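Local structure of galactose-binding-like protein (Bacteroides thetaiotaomicron, 7M1B) at residues A[137-142]-A[156-161]; A[126-131]-A[164-169]; A[112-117]-A[188-193]; A[312-317]-A[343-348]; A[117-122]-A[195-200]. The protein is a SusE-like protein that probably binds carbohydrate, perhaps galactose, and is of a family with a potential degradative capacity. All coordinates share one frame; numbering follows the deposited sequence.

Contact 1 of 5, residues A[137-142]-A[156-161]; sequences YLIFDV and TEYTSV
The antiparallel beta hairpin of strands 138-144 and 155-159 pairs Leu138 with Thr159 and Phe140 with Glu157 at one margin of a four-stranded sheet. These are the hydrogen-bonded pairs, each closed by two backbone bonds; Leu138 N to Thr159 O, 3.0 Å, is almost straight at 177°. Ile139 with Tyr158 and Asp141 with Thr156 are the non-hydrogen-bonded pairs.

The two faces of the hairpin differ. On the face of Leu138 and Phe140, Phe140 CE1 lies 3.7 Å from Thr159 CG2, and Phe140 CB meets Glu157 CB. This face turns inward: Phe140 meets Phe166 edge-to-face, while Leu138 reaches Ala113 of the helix 109-115. Glu157 OE1 is hydrogen-bonded to His155 NE2.

On the other face two tyrosines cross. Tyr137 CG is anti to the backbone N (chi1 -175°), and the far end of the ring reaches the partner, OH lying 3.5 Å from Tyr158 CD2. Farther along, Ile139 CG2 presses against Thr156 CG2 at 3.4 Å, tighter than usual for two methyls. Asp141 and Thr156 point the same way, side by side; Arg183 pairs with Asp141 OD2, and Thr156 OG1 donates to Asp141 OD1 over 2.9 Å, nearly in line with its C-O bond.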
# COMPACT_ATOMS: atom_id res chain seq x y z
N TYR A 137 18.08 -4.73 -23.45
CA TYR A 137 18.76 -4.01 -22.39
C TYR A 137 18.81 -2.53 -22.74
O TYR A 137 19.40 -2.11 -23.70
CB TYR A 137 20.13 -4.62 -22.08
CG TYR A 137 20.91 -4.05 -20.92
CD1 TYR A 137 20.73 -4.55 -19.64
CD2 TYR A 137 21.84 -3.04 -21.10
CE1 TYR A 137 21.44 -4.05 -18.55
CE2 TYR A 137 22.58 -2.54 -20.03
CZ TYR A 137 22.41 -3.07 -18.76
OH TYR A 137 23.10 -2.53 -17.70
N LEU A 138 18.06 -1.73 -21.97
CA LEU A 138 17.84 -0.32 -22.25
C LEU A 138 18.42 0.46 -21.06
O LEU A 138 18.60 -0.18 -20.02
CB LEU A 138 16.32 -0.09 -22.44
CG LEU A 138 15.68 -0.82 -23.64
CD1 LEU A 138 14.16 -0.63 -23.58
CD2 LEU A 138 16.23 -0.29 -24.99
N ILE A 139 18.86 1.70 -21.32
CA ILE A 139 19.42 2.64 -20.32
C ILE A 139 18.62 3.94 -20.41
O ILE A 139 18.56 4.58 -21.47
CB ILE A 139 20.92 2.87 -20.65
CG1 ILE A 139 21.60 1.57 -21.12
CG2 ILE A 139 21.69 3.48 -19.45
CD1 ILE A 139 21.81 0.55 -20.03
N PHE A 140 17.98 4.27 -19.30
CA PHE A 140 17.17 5.48 -19.31
C PHE A 140 17.91 6.57 -18.56
O PHE A 140 18.29 6.35 -17.42
CB PHE A 140 15.84 5.18 -18.64
CG PHE A 140 14.92 4.25 -19.39
CD1 PHE A 140 15.15 2.87 -19.44
CD2 PHE A 140 13.81 4.74 -20.08
CE1 PHE A 140 14.27 2.02 -20.10
CE2 PHE A 140 12.92 3.89 -20.72
CZ PHE A 140 13.14 2.53 -20.73
N ASP A 141 18.15 7.71 -19.23
CA ASP A 141 18.81 8.83 -18.56
C ASP A 141 17.75 9.89 -18.31
O ASP A 141 17.15 10.39 -19.27
CB ASP A 141 19.91 9.45 -19.44
CG ASP A 141 21.13 8.56 -19.57
OD1 ASP A 141 21.58 8.05 -18.51
OD2 ASP A 141 21.60 8.37 -20.73
N VAL A 142 17.52 10.26 -17.03
CA VAL A 142 16.39 11.13 -16.71
C VAL A 142 16.91 12.45 -16.11
O VAL A 142 17.66 12.41 -15.06
CB VAL A 142 15.36 10.50 -15.75
CG1 VAL A 142 14.24 11.49 -15.45
CG2 VAL A 142 14.80 9.20 -16.31
N THR A 156 19.73 7.28 -13.77
CA THR A 156 19.88 6.35 -14.89
C THR A 156 19.35 4.98 -14.46
O THR A 156 19.81 4.40 -13.46
CB THR A 156 21.32 6.30 -15.41
OG1 THR A 156 21.70 7.65 -15.68
CG2 THR A 156 21.38 5.48 -16.68
N GLU A 157 18.35 4.49 -15.20
CA GLU A 157 17.80 3.14 -15.01
C GLU A 157 18.39 2.16 -16.00
O GLU A 157 18.48 2.41 -17.26
CB GLU A 157 16.26 3.19 -15.14
CG GLU A 157 15.55 1.92 -14.72
CD GLU A 157 15.53 1.66 -13.23
OE1 GLU A 157 16.07 2.52 -12.51
OE2 GLU A 157 14.96 0.58 -12.79
N TYR A 158 18.73 0.96 -15.49
CA TYR A 158 19.30 -0.10 -16.32
C TYR A 158 18.45 -1.36 -16.21
O TYR A 158 18.44 -2.00 -15.15
CB TYR A 158 20.73 -0.45 -15.86
CG TYR A 158 21.72 0.68 -15.90
CD1 TYR A 158 21.93 1.49 -14.79
CD2 TYR A 158 22.51 0.88 -17.02
CE1 TYR A 158 22.87 2.52 -14.82
CE2 TYR A 158 23.46 1.90 -17.06
CZ TYR A 158 23.64 2.72 -15.96
OH TYR A 158 24.58 3.71 -16.02
N THR A 159 17.73 -1.70 -17.29
CA THR A 159 16.64 -2.65 -17.14
C THR A 159 16.52 -3.48 -18.41
O THR A 159 16.80 -3.00 -19.52
CB THR A 159 15.33 -1.89 -16.79
OG1 THR A 159 14.26 -2.83 -16.61
CG2 THR A 159 14.93 -0.92 -17.88
N SER A 160 16.08 -4.76 -18.28
CA SER A 160 15.60 -5.39 -19.50
C SER A 160 14.20 -5.99 -19.34
O SER A 160 13.80 -6.83 -20.15
CB SER A 160 16.64 -6.43 -19.98
OG SER A 160 16.72 -7.46 -18.98
N VAL A 161 13.41 -5.56 -18.32
CA VAL A 161 12.11 -6.22 -18.16
C VAL A 161 11.19 -5.85 -19.33
O VAL A 161 11.46 -4.86 -20.05
CB VAL A 161 11.49 -5.96 -16.77
CG1 VAL A 161 12.39 -6.53 -15.67
CG2 VAL A 161 11.18 -4.48 -16.55

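Contact 2 of 5, residues A[126-131]-A[164-169]; sequences IYIHTT and IGFTLR
Ile128 and Phe166 form the tight centre of an antiparallel strand pair, 125-131 with 163-168, in one sheet of a small beta domain. Phe166 CG stands between the backbone N and the carbonyl carbon (chi1 59°), and Ile128 CB sits over one ring face, 4.0 Å from its centroid and displaced toward the rim. Ile128 CG2 and CD1 also touch the ring, and CD1 continues to Leu168 CD1 at 3.9 Å. At the far end Thr130 CG2 lies beside Ile164. Side chains of strands 138-144 and 155-159 pack on this buried face.

Six backbone bonds join the strands; Ile128 N to Phe166 O is the straightest, 2.8 Å at 176°.

The face of Tyr127, His129 and Thr167 is looser and partly exposed, with Asp348 and Ala347 touching Tyr127 and Thr167. His129 turns away to bond Asn120 through NE2. Tyr127 leans across the partner strand: Thr167 CG2 meets its ring edge at CD1, 3.6 Å away, and Tyr127 OH lies 3.5 Å from Gly165 CA.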
# COMPACT_ATOMS: atom_id res chain seq x y z
N ILE A 126 8.28 11.23 -10.29
CA ILE A 126 7.60 10.75 -11.47
C ILE A 126 7.78 9.24 -11.57
O ILE A 126 8.73 8.66 -11.02
CB ILE A 126 8.11 11.47 -12.73
CG1 ILE A 126 9.63 11.34 -12.83
CG2 ILE A 126 7.63 12.92 -12.74
CD1 ILE A 126 10.19 11.75 -14.22
N TYR A 127 6.81 8.63 -12.24
CA TYR A 127 6.85 7.22 -12.57
C TYR A 127 6.97 7.09 -14.08
O TYR A 127 6.12 7.62 -14.80
CB TYR A 127 5.60 6.51 -12.02
CG TYR A 127 5.44 5.07 -12.41
CD1 TYR A 127 6.34 4.11 -11.94
CD2 TYR A 127 4.41 4.67 -13.26
CE1 TYR A 127 6.20 2.78 -12.29
CE2 TYR A 127 4.28 3.34 -13.63
CZ TYR A 127 5.17 2.39 -13.13
OH TYR A 127 5.13 1.06 -13.50
N ILE A 128 7.99 6.38 -14.53
CA ILE A 128 8.25 6.22 -15.97
C ILE A 128 7.95 4.79 -16.38
O ILE A 128 8.46 3.87 -15.73
CB ILE A 128 9.71 6.58 -16.28
CG1 ILE A 128 9.95 8.07 -16.02
CG2 ILE A 128 10.01 6.25 -17.74
CD1 ILE A 128 11.40 8.48 -16.01
N HIS A 129 7.11 4.59 -17.39
CA HIS A 129 6.79 3.25 -17.85
C HIS A 129 6.83 3.18 -19.37
O HIS A 129 6.47 4.12 -20.07
CB HIS A 129 5.52 2.65 -17.24
CG HIS A 129 4.31 3.52 -17.27
ND1 HIS A 129 3.15 3.16 -17.94
CD2 HIS A 129 4.08 4.72 -16.70
CE1 HIS A 129 2.24 4.11 -17.76
NE2 HIS A 129 2.80 5.09 -17.01
N THR A 130 7.30 2.03 -19.87
CA THR A 130 7.30 1.80 -21.33
C THR A 130 7.29 0.31 -21.58
O THR A 130 7.27 -0.46 -20.62
CB THR A 130 8.38 2.61 -22.05
OG1 THR A 130 8.06 2.62 -23.44
CG2 THR A 130 9.77 2.08 -21.79
N THR A 131 7.33 -0.07 -22.88
CA THR A 131 7.27 -1.47 -23.28
C THR A 131 8.56 -1.92 -23.96
O THR A 131 9.29 -1.15 -24.61
CB THR A 131 6.02 -1.74 -24.13
OG1 THR A 131 5.95 -3.15 -24.41
CG2 THR A 131 6.07 -0.97 -25.43
N ILE A 164 8.41 -2.10 -18.33
CA ILE A 164 9.42 -1.27 -17.68
C ILE A 164 8.65 -0.29 -16.83
O ILE A 164 7.71 0.23 -17.35
CB ILE A 164 10.29 -0.55 -18.71
CG1 ILE A 164 11.19 -1.61 -19.42
CG2 ILE A 164 11.13 0.57 -18.12
CD1 ILE A 164 11.97 -1.06 -20.61
N GLY A 165 9.07 -0.11 -15.59
CA GLY A 165 8.42 0.87 -14.69
C GLY A 165 9.39 1.23 -13.57
O GLY A 165 9.92 0.33 -12.91
N PHE A 166 9.70 2.51 -13.39
CA PHE A 166 10.64 2.90 -12.34
C PHE A 166 10.33 4.32 -11.92
O PHE A 166 9.65 5.02 -12.68
CB PHE A 166 12.11 2.78 -12.77
CG PHE A 166 12.51 3.60 -13.99
CD1 PHE A 166 12.17 3.19 -15.28
CD2 PHE A 166 13.19 4.81 -13.83
CE1 PHE A 166 12.53 3.97 -16.38
CE2 PHE A 166 13.52 5.60 -14.92
CZ PHE A 166 13.21 5.17 -16.20
N THR A 167 10.85 4.76 -10.77
CA THR A 167 10.47 6.07 -10.25
C THR A 167 11.72 6.89 -9.97
O THR A 167 12.79 6.35 -9.66
CB THR A 167 9.62 6.01 -8.98
OG1 THR A 167 10.45 5.61 -7.89
CG2 THR A 167 8.46 5.06 -9.14
N LEU A 168 11.55 8.20 -10.05
CA LEU A 168 12.50 9.13 -9.47
C LEU A 168 11.75 9.91 -8.42
O LEU A 168 10.68 10.44 -8.72
CB LEU A 168 12.87 10.19 -10.50
CG LEU A 168 13.97 9.89 -11.48
CD1 LEU A 168 13.38 9.24 -12.73
CD2 LEU A 168 14.64 11.22 -11.83
N ARG A 169 12.38 10.12 -7.26
CA ARG A 169 11.73 10.83 -6.17
C ARG A 169 12.67 11.95 -5.72
O ARG A 169 13.70 12.18 -6.35
CB ARG A 169 11.33 9.85 -5.05
CG ARG A 169 10.25 8.86 -5.48
CD ARG A 169 9.47 8.40 -4.28
NE ARG A 169 9.03 7.05 -4.58
CZ ARG A 169 7.81 6.69 -4.88
NH1 ARG A 169 6.81 7.55 -4.83
NH2 ARG A 169 7.58 5.40 -5.09

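Contact 3 of 5, residues A[112-117]-A[188-193]; sequences TAIEEI and NQSEEY
Ile114 and Ile117, at the end of a short helix and just beyond it, pack against the segment 188-193 without any hydrogen bond between the two. Ile114 does most of the touching. Its CG1 is anti to the backbone N (chi1 -154°) and comes 3.4 Å from the carbonyl oxygen Glu191 O, while Ile114 CD1 reaches both Ser190 OG, at 3.6 Å, and Tyr193 CB, at 3.9 Å. The other branch, Ile114 CG2, meets the bent side chain of Glu191 at OE1.

Ile117 makes a separate CH-pi contact. Its CG2 stands over the centre of the Tyr193 ring, 3.7 Å from the centroid and 13° off the ring normal, so the methyl covers one ring face squarely.

Ser190, itself part of this layer, is positioned by two bonds: its OG donates to Glu191 O over 2.9 Å, approaching from above the carbonyl plane, and is also bonded to Val182 N. Glu191 O thus has a hydroxyl partner besides its contact with the isoleucine. Glu115 OE2 and Glu191 OE2 are 4.6 Å apart, a proximity that might be mildly repulsive if both are charged.

Farther out, Ser190 and Tyr193 make backbone bonds to strand 176-183, whose Val182 also touches Ile114. Ile117 also meets Ile128 of strand 125-131, and Ala113 O accepts a bond from Thr130 OG1. The helix end therefore packs between elements of both sheets of the domain.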
# COMPACT_ATOMS: atom_id res chain seq x y z
N THR A 112 11.14 1.97 -29.82
CA THR A 112 9.85 1.57 -29.28
C THR A 112 9.74 2.12 -27.86
O THR A 112 8.67 2.62 -27.50
CB THR A 112 9.66 0.05 -29.26
OG1 THR A 112 9.58 -0.33 -30.63
CG2 THR A 112 8.37 -0.39 -28.61
N ALA A 113 10.86 2.08 -27.12
CA ALA A 113 10.81 2.55 -25.74
C ALA A 113 10.44 4.03 -25.62
O ALA A 113 9.60 4.38 -24.82
CB ALA A 113 12.10 2.27 -24.98
N ILE A 114 11.09 4.88 -26.43
CA ILE A 114 10.82 6.32 -26.39
C ILE A 114 9.43 6.64 -26.96
O ILE A 114 8.74 7.55 -26.48
CB ILE A 114 11.95 7.15 -27.05
CG1 ILE A 114 12.05 8.57 -26.48
CG2 ILE A 114 11.77 7.19 -28.57
CD1 ILE A 114 12.46 8.68 -25.03
N GLU A 115 8.97 5.83 -27.93
CA GLU A 115 7.71 6.08 -28.62
C GLU A 115 6.49 5.73 -27.78
O GLU A 115 5.46 6.42 -27.84
CB GLU A 115 7.70 5.53 -30.04
CG GLU A 115 8.66 6.30 -30.93
CD GLU A 115 8.78 5.76 -32.35
OE1 GLU A 115 7.80 5.09 -32.82
OE2 GLU A 115 9.90 5.96 -32.97
N GLU A 116 6.61 4.69 -26.95
CA GLU A 116 5.51 4.18 -26.15
C GLU A 116 5.59 4.70 -24.70
O GLU A 116 4.82 4.23 -23.86
CB GLU A 116 5.53 2.65 -26.17
CG GLU A 116 5.33 2.09 -27.59
CD GLU A 116 3.91 2.35 -28.06
OE1 GLU A 116 2.94 2.17 -27.26
OE2 GLU A 116 3.77 2.75 -29.23
N ILE A 117 6.52 5.62 -24.39
CA ILE A 117 6.82 5.98 -23.00
C ILE A 117 5.61 6.73 -22.47
O ILE A 117 4.95 7.43 -23.26
CB ILE A 117 8.14 6.79 -22.88
CG1 ILE A 117 8.69 6.75 -21.41
CG2 ILE A 117 8.08 8.22 -23.48
CD1 ILE A 117 10.03 7.47 -21.28
N ASN A 188 23.41 3.35 -29.67
CA ASN A 188 22.26 4.07 -30.24
C ASN A 188 21.65 4.94 -29.14
O ASN A 188 21.84 4.57 -27.98
CB ASN A 188 21.23 3.06 -30.81
CG ASN A 188 21.78 2.13 -31.85
OD1 ASN A 188 22.38 2.59 -32.80
ND2 ASN A 188 21.61 0.84 -31.65
N GLN A 189 21.05 6.11 -29.45
CA GLN A 189 20.38 6.97 -28.45
C GLN A 189 19.19 7.71 -29.05
O GLN A 189 19.32 8.27 -30.14
CB GLN A 189 21.29 8.13 -28.01
CG GLN A 189 21.55 8.14 -26.50
CD GLN A 189 22.15 9.46 -26.07
OE1 GLN A 189 22.96 10.05 -26.79
NE2 GLN A 189 21.76 9.93 -24.90
N SER A 190 18.09 7.84 -28.25
CA SER A 190 16.80 8.27 -28.78
C SER A 190 16.74 9.80 -28.82
O SER A 190 17.64 10.45 -28.27
CB SER A 190 15.66 7.67 -27.98
OG SER A 190 15.62 8.25 -26.68
N GLU A 191 15.71 10.37 -29.46
CA GLU A 191 15.31 11.76 -29.24
C GLU A 191 14.85 11.89 -27.79
O GLU A 191 14.44 10.89 -27.19
CB GLU A 191 14.15 12.19 -30.17
CG GLU A 191 13.02 11.15 -30.25
CD GLU A 191 13.07 9.99 -31.24
OE1 GLU A 191 13.99 9.11 -31.14
OE2 GLU A 191 12.14 9.91 -32.10
N GLU A 192 14.91 13.12 -27.24
CA GLU A 192 14.50 13.45 -25.91
C GLU A 192 12.97 13.47 -25.86
O GLU A 192 12.29 14.03 -26.74
CB GLU A 192 15.00 14.83 -25.48
CG GLU A 192 16.51 14.91 -25.29
CD GLU A 192 17.06 16.31 -25.04
OE1 GLU A 192 16.39 17.29 -25.43
OE2 GLU A 192 18.16 16.41 -24.45
N TYR A 193 12.41 12.87 -24.81
CA TYR A 193 11.02 13.11 -24.46
C TYR A 193 10.96 14.16 -23.35
O TYR A 193 11.59 14.00 -22.32
CB TYR A 193 10.37 11.78 -24.05
CG TYR A 193 8.92 11.86 -23.65
CD1 TYR A 193 7.91 11.74 -24.60
CD2 TYR A 193 8.56 12.03 -22.32
CE1 TYR A 193 6.57 11.81 -24.23
CE2 TYR A 193 7.23 12.09 -21.93
CZ TYR A 193 6.24 11.99 -22.89
OH TYR A 193 4.95 12.07 -22.47

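Contact 4 of 5, residues A[312-317]-A[343-348]; sequences KLADCE and FEFLAD
Phe345 and Phe343 supply the apolar centre, each meeting strand 311-317 in its own way. Phe345 CD1 lies 3.7 Å from Leu313 CB and equally close to Ala314 CB, with the carbonyl of Leu313 at the edge of the ring. Phe343 has its CG anti to the carbonyl carbon (chi1 -59°), and its ring lies beside Cys316: Cys316 CB is 3.8 Å from Phe343 CD1. Cys316 SG makes an oblique sulfur-aromatic contact, 4.7 Å from the ring centroid. Both phenylalanine rings also meet Phe271, and Trp292 packs edge-to-face with Phe343.

Moving outward, backbone oxygens appear. Glu317 O lies in the plane of the Phe343 ring at its edge, 3.4 Å from CE1. The direct hydrogen bond between the segments runs from Leu346 N to Leu313 O, 3.1 Å and 172°, and the side chain of Leu346 folds over the same oxygen. Where the backbones stand farther apart, a water donates to both Asp315 O and Glu344 O, bridging them in place of a direct bond. At the outer edge Lys312 NZ forms a salt bridge with Asp315 OD1, 2.9 Å long, on the syn side of the carboxylate.

Leu313 and Ala314 both face Val294 on the neighbouring strand 292-297, a classic beta bulge. The setting is an antiparallel beta sandwich consistent with the galactose-binding-like fold, in which segment 343-348 meets strand 311-317 through phenylalanine packing, one backbone bond and a water.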
# COMPACT_ATOMS: atom_id res chain seq x y z
N LYS A 312 -3.07 -6.28 -6.36
CA LYS A 312 -2.26 -6.19 -5.16
C LYS A 312 -1.52 -4.85 -5.09
O LYS A 312 -0.91 -4.37 -6.09
CB LYS A 312 -1.28 -7.35 -5.07
CG LYS A 312 -0.66 -7.50 -3.69
CD LYS A 312 0.21 -8.73 -3.55
CE LYS A 312 1.66 -8.41 -3.71
NZ LYS A 312 2.49 -9.62 -3.45
N LEU A 313 -1.61 -4.24 -3.89
CA LEU A 313 -1.02 -2.91 -3.70
C LEU A 313 0.19 -2.86 -2.76
O LEU A 313 0.94 -1.87 -2.84
CB LEU A 313 -2.07 -1.97 -3.08
CG LEU A 313 -3.45 -1.98 -3.76
CD1 LEU A 313 -4.41 -1.04 -3.00
CD2 LEU A 313 -3.43 -1.59 -5.25
N ALA A 314 0.36 -3.82 -1.82
CA ALA A 314 1.44 -3.75 -0.84
C ALA A 314 1.57 -5.10 -0.17
O ALA A 314 0.58 -5.84 -0.05
CB ALA A 314 1.14 -2.72 0.24
N ASP A 315 2.83 -5.45 0.15
CA ASP A 315 3.14 -6.53 1.06
C ASP A 315 3.60 -5.86 2.34
O ASP A 315 4.41 -4.89 2.31
CB ASP A 315 4.30 -7.37 0.52
CG ASP A 315 3.95 -8.11 -0.75
OD1 ASP A 315 3.02 -8.95 -0.73
OD2 ASP A 315 4.67 -7.90 -1.72
N CYS A 316 3.12 -6.40 3.46
CA CYS A 316 3.33 -5.70 4.70
C CYS A 316 3.72 -6.67 5.80
O CYS A 316 3.08 -7.73 5.93
CB CYS A 316 2.04 -5.01 5.17
SG CYS A 316 1.33 -3.84 3.98
N GLU A 317 4.65 -6.25 6.65
CA GLU A 317 4.99 -7.01 7.87
C GLU A 317 5.10 -6.08 9.07
O GLU A 317 5.92 -5.15 9.09
CB GLU A 317 6.29 -7.81 7.64
CG GLU A 317 6.68 -8.56 8.93
CD GLU A 317 7.79 -9.57 8.83
OE1 GLU A 317 8.36 -9.63 7.74
OE2 GLU A 317 8.09 -10.27 9.80
N PHE A 343 3.47 1.88 6.60
CA PHE A 343 3.72 1.04 5.43
C PHE A 343 3.55 1.85 4.15
O PHE A 343 2.57 2.57 4.00
CB PHE A 343 2.69 -0.13 5.39
CG PHE A 343 2.80 -0.99 6.63
CD1 PHE A 343 3.79 -1.96 6.70
CD2 PHE A 343 2.08 -0.71 7.78
CE1 PHE A 343 3.95 -2.72 7.85
CE2 PHE A 343 2.23 -1.48 8.93
CZ PHE A 343 3.20 -2.45 8.99
N GLU A 344 4.43 1.64 3.14
CA GLU A 344 4.36 2.40 1.90
C GLU A 344 3.78 1.49 0.81
O GLU A 344 3.88 0.25 0.89
CB GLU A 344 5.75 2.83 1.41
CG GLU A 344 6.54 3.57 2.45
CD GLU A 344 7.79 4.22 1.92
OE1 GLU A 344 8.17 3.88 0.82
OE2 GLU A 344 8.34 5.06 2.63
N PHE A 345 3.04 2.11 -0.10
CA PHE A 345 2.46 1.35 -1.18
C PHE A 345 3.38 1.31 -2.37
O PHE A 345 4.24 2.19 -2.51
CB PHE A 345 1.20 2.01 -1.73
CG PHE A 345 0.03 1.76 -0.82
CD1 PHE A 345 -0.54 0.46 -0.76
CD2 PHE A 345 -0.42 2.73 0.07
CE1 PHE A 345 -1.56 0.21 0.12
CE2 PHE A 345 -1.49 2.47 0.91
CZ PHE A 345 -2.05 1.21 0.93
N LEU A 346 3.11 0.32 -3.23
CA LEU A 346 3.84 0.25 -4.49
C LEU A 346 3.53 1.49 -5.36
O LEU A 346 2.44 2.04 -5.24
CB LEU A 346 3.56 -1.09 -5.23
CG LEU A 346 3.84 -2.40 -4.49
CD1 LEU A 346 3.02 -3.53 -5.12
CD2 LEU A 346 5.33 -2.76 -4.51
N ALA A 347 4.54 2.00 -6.12
CA ALA A 347 4.33 3.09 -7.08
C ALA A 347 3.49 2.67 -8.30
O ALA A 347 2.69 3.46 -8.84
CB ALA A 347 5.63 3.73 -7.49
N ASP A 348 3.61 1.41 -8.71
CA ASP A 348 3.00 0.97 -9.96
C ASP A 348 1.60 0.43 -9.65
O ASP A 348 1.30 -0.72 -9.90
CB ASP A 348 3.95 -0.01 -10.64
CG ASP A 348 4.35 -1.17 -9.74
OD1 ASP A 348 4.35 -1.00 -8.48
OD2 ASP A 348 4.61 -2.26 -10.28
O HOH W 1 4.23 -1.91 2.79

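Contact 5 of 5, residues A[117-122]-A[195-200]; sequences IEVNPT and TTLTPL
Leu197 reaches across to Val119 with one methyl. Its CG is anti to the carbonyl carbon (chi1 -66°), and CD1, extended from there (chi2 168°), lies 3.7 Å from Val119 CG1 and 3.4 Å from Val119 O. Val119 CG1 also meets Thr195 CG2, at 4.0 Å; the two side chains cross at a slant. Thr195 CG2 occupies the place between N and the carbonyl carbon, leaving OG1 anti to N. There Thr195 OG1 binds a water that donates to Val119 O, bridging strands too far apart for direct pairing.

Pro121 is the next residue to face segment 195-200. Its CB points to that segment, 3.2 Å from Thr198 O and 3.7 Å from Leu200 CD2. Leu200 CB and CG pack over the Thr122 carbonyl. At this end the backbones draw close, and Leu200 N donates to Thr122 O over 2.9 Å; the bond is bent, with the donor well above the carbonyl plane.

Asn120 points away from this packing. Its ND2 donates to Glu118 OE2 at 3.1 Å, nearly in the amide plane, while OD1 accepts a bond from His129 NE2.

Strands 118-122 and 193-197 belong to different sheets. Over residues 118-122 and 195-197 the strand axes approach to 8.1 Å and run 17° from parallel. Side chains facing inward between two such layers are characteristic of a beta sandwich, and this contact joins the layers near one margin.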
# COMPACT_ATOMS: atom_id res chain seq x y z
N ILE A 117 6.52 5.62 -24.39
CA ILE A 117 6.82 5.98 -23.00
C ILE A 117 5.61 6.73 -22.47
O ILE A 117 4.95 7.43 -23.26
CB ILE A 117 8.14 6.79 -22.88
CG1 ILE A 117 8.69 6.75 -21.41
CG2 ILE A 117 8.08 8.22 -23.48
CD1 ILE A 117 10.03 7.47 -21.28
N GLU A 118 5.32 6.47 -21.18
CA GLU A 118 4.37 7.23 -20.41
C GLU A 118 5.06 7.71 -19.14
O GLU A 118 5.85 6.96 -18.56
CB GLU A 118 3.04 6.49 -20.15
CG GLU A 118 1.94 7.33 -19.54
CD GLU A 118 0.57 6.69 -19.49
OE1 GLU A 118 0.28 5.80 -20.32
OE2 GLU A 118 -0.23 7.13 -18.64
N VAL A 119 4.84 8.97 -18.76
CA VAL A 119 5.44 9.51 -17.56
C VAL A 119 4.31 10.16 -16.75
O VAL A 119 3.58 11.05 -17.22
CB VAL A 119 6.52 10.55 -17.92
CG1 VAL A 119 7.33 11.02 -16.71
CG2 VAL A 119 7.48 10.03 -19.01
N ASN A 120 4.13 9.64 -15.53
CA ASN A 120 3.02 10.13 -14.70
C ASN A 120 3.57 10.65 -13.38
O ASN A 120 4.59 10.18 -12.88
CB ASN A 120 2.06 9.00 -14.31
CG ASN A 120 1.58 8.19 -15.49
OD1 ASN A 120 1.58 6.96 -15.43
ND2 ASN A 120 1.08 8.87 -16.50
N PRO A 121 2.86 11.59 -12.71
CA PRO A 121 3.29 11.99 -11.38
C PRO A 121 3.17 10.81 -10.41
O PRO A 121 2.28 9.96 -10.53
CB PRO A 121 2.27 13.06 -10.97
CG PRO A 121 1.51 13.44 -12.21
CD PRO A 121 1.67 12.29 -13.21
N THR A 122 4.11 10.80 -9.44
CA THR A 122 3.98 9.95 -8.25
C THR A 122 4.41 10.76 -7.03
O THR A 122 4.81 11.94 -7.14
CB THR A 122 4.79 8.63 -8.37
OG1 THR A 122 4.42 7.73 -7.31
CG2 THR A 122 6.29 8.85 -8.34
N THR A 195 8.52 16.45 -20.67
CA THR A 195 7.20 16.62 -20.08
C THR A 195 7.32 17.54 -18.87
O THR A 195 8.37 17.56 -18.20
CB THR A 195 6.52 15.27 -19.76
OG1 THR A 195 5.18 15.46 -19.29
CG2 THR A 195 7.26 14.47 -18.71
N THR A 196 6.26 18.33 -18.64
CA THR A 196 6.18 19.14 -17.42
C THR A 196 5.11 18.54 -16.51
O THR A 196 3.97 18.37 -16.96
CB THR A 196 5.80 20.60 -17.72
OG1 THR A 196 6.85 21.14 -18.52
CG2 THR A 196 5.55 21.42 -16.46
N LEU A 197 5.49 18.13 -15.30
CA LEU A 197 4.53 17.42 -14.43
C LEU A 197 4.67 17.92 -13.00
O LEU A 197 5.75 18.31 -12.58
CB LEU A 197 4.77 15.90 -14.41
CG LEU A 197 4.52 15.18 -15.74
CD1 LEU A 197 5.06 13.73 -15.68
CD2 LEU A 197 3.03 15.20 -16.11
N THR A 198 3.54 17.90 -12.27
CA THR A 198 3.60 18.15 -10.85
C THR A 198 3.59 16.86 -10.06
O THR A 198 2.63 16.09 -10.18
CB THR A 198 2.38 19.01 -10.45
OG1 THR A 198 2.38 20.21 -11.24
CG2 THR A 198 2.33 19.34 -8.96
N PRO A 199 4.62 16.58 -9.24
CA PRO A 199 4.61 15.44 -8.33
C PRO A 199 3.39 15.40 -7.44
O PRO A 199 2.83 16.48 -7.04
CB PRO A 199 5.90 15.64 -7.49
CG PRO A 199 6.81 16.31 -8.48
CD PRO A 199 5.89 17.34 -9.13
N LEU A 200 2.98 14.16 -7.12
CA LEU A 200 1.89 14.06 -6.18
C LEU A 200 2.30 14.37 -4.75
O LEU A 200 3.43 14.16 -4.33
CB LEU A 200 1.36 12.62 -6.19
CG LEU A 200 0.87 12.10 -7.56
CD1 LEU A 200 0.20 10.73 -7.40
CD2 LEU A 200 -0.13 13.06 -8.20
O HOH W 2 3.96 12.94 -19.31

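Overall arrangement
From the modelled N terminus, the helix end and strand 118-122 open contacts 3 and 5, which share Ile117. Strand 125-131 then opens contact 2. Contact 1 closes first, as a hairpin, and contact 2 closes around it when strand 163-168 returns. Contact 3, closing at 188-193, encloses both; contact 5, closing just after at 195-200, also encloses both but crosses contact 3. Contacts 1 and 2 lie in opposing sheets, about 10 Å between centres; contact 3 ties the helix end to the loop before strand 193-197, and contact 5 joins edge strands of the two sheets. Contact 4 follows in series in the galactose-binding-like part, where Ala347 and Asp348 touch Thr167 and Tyr127 of contact 2.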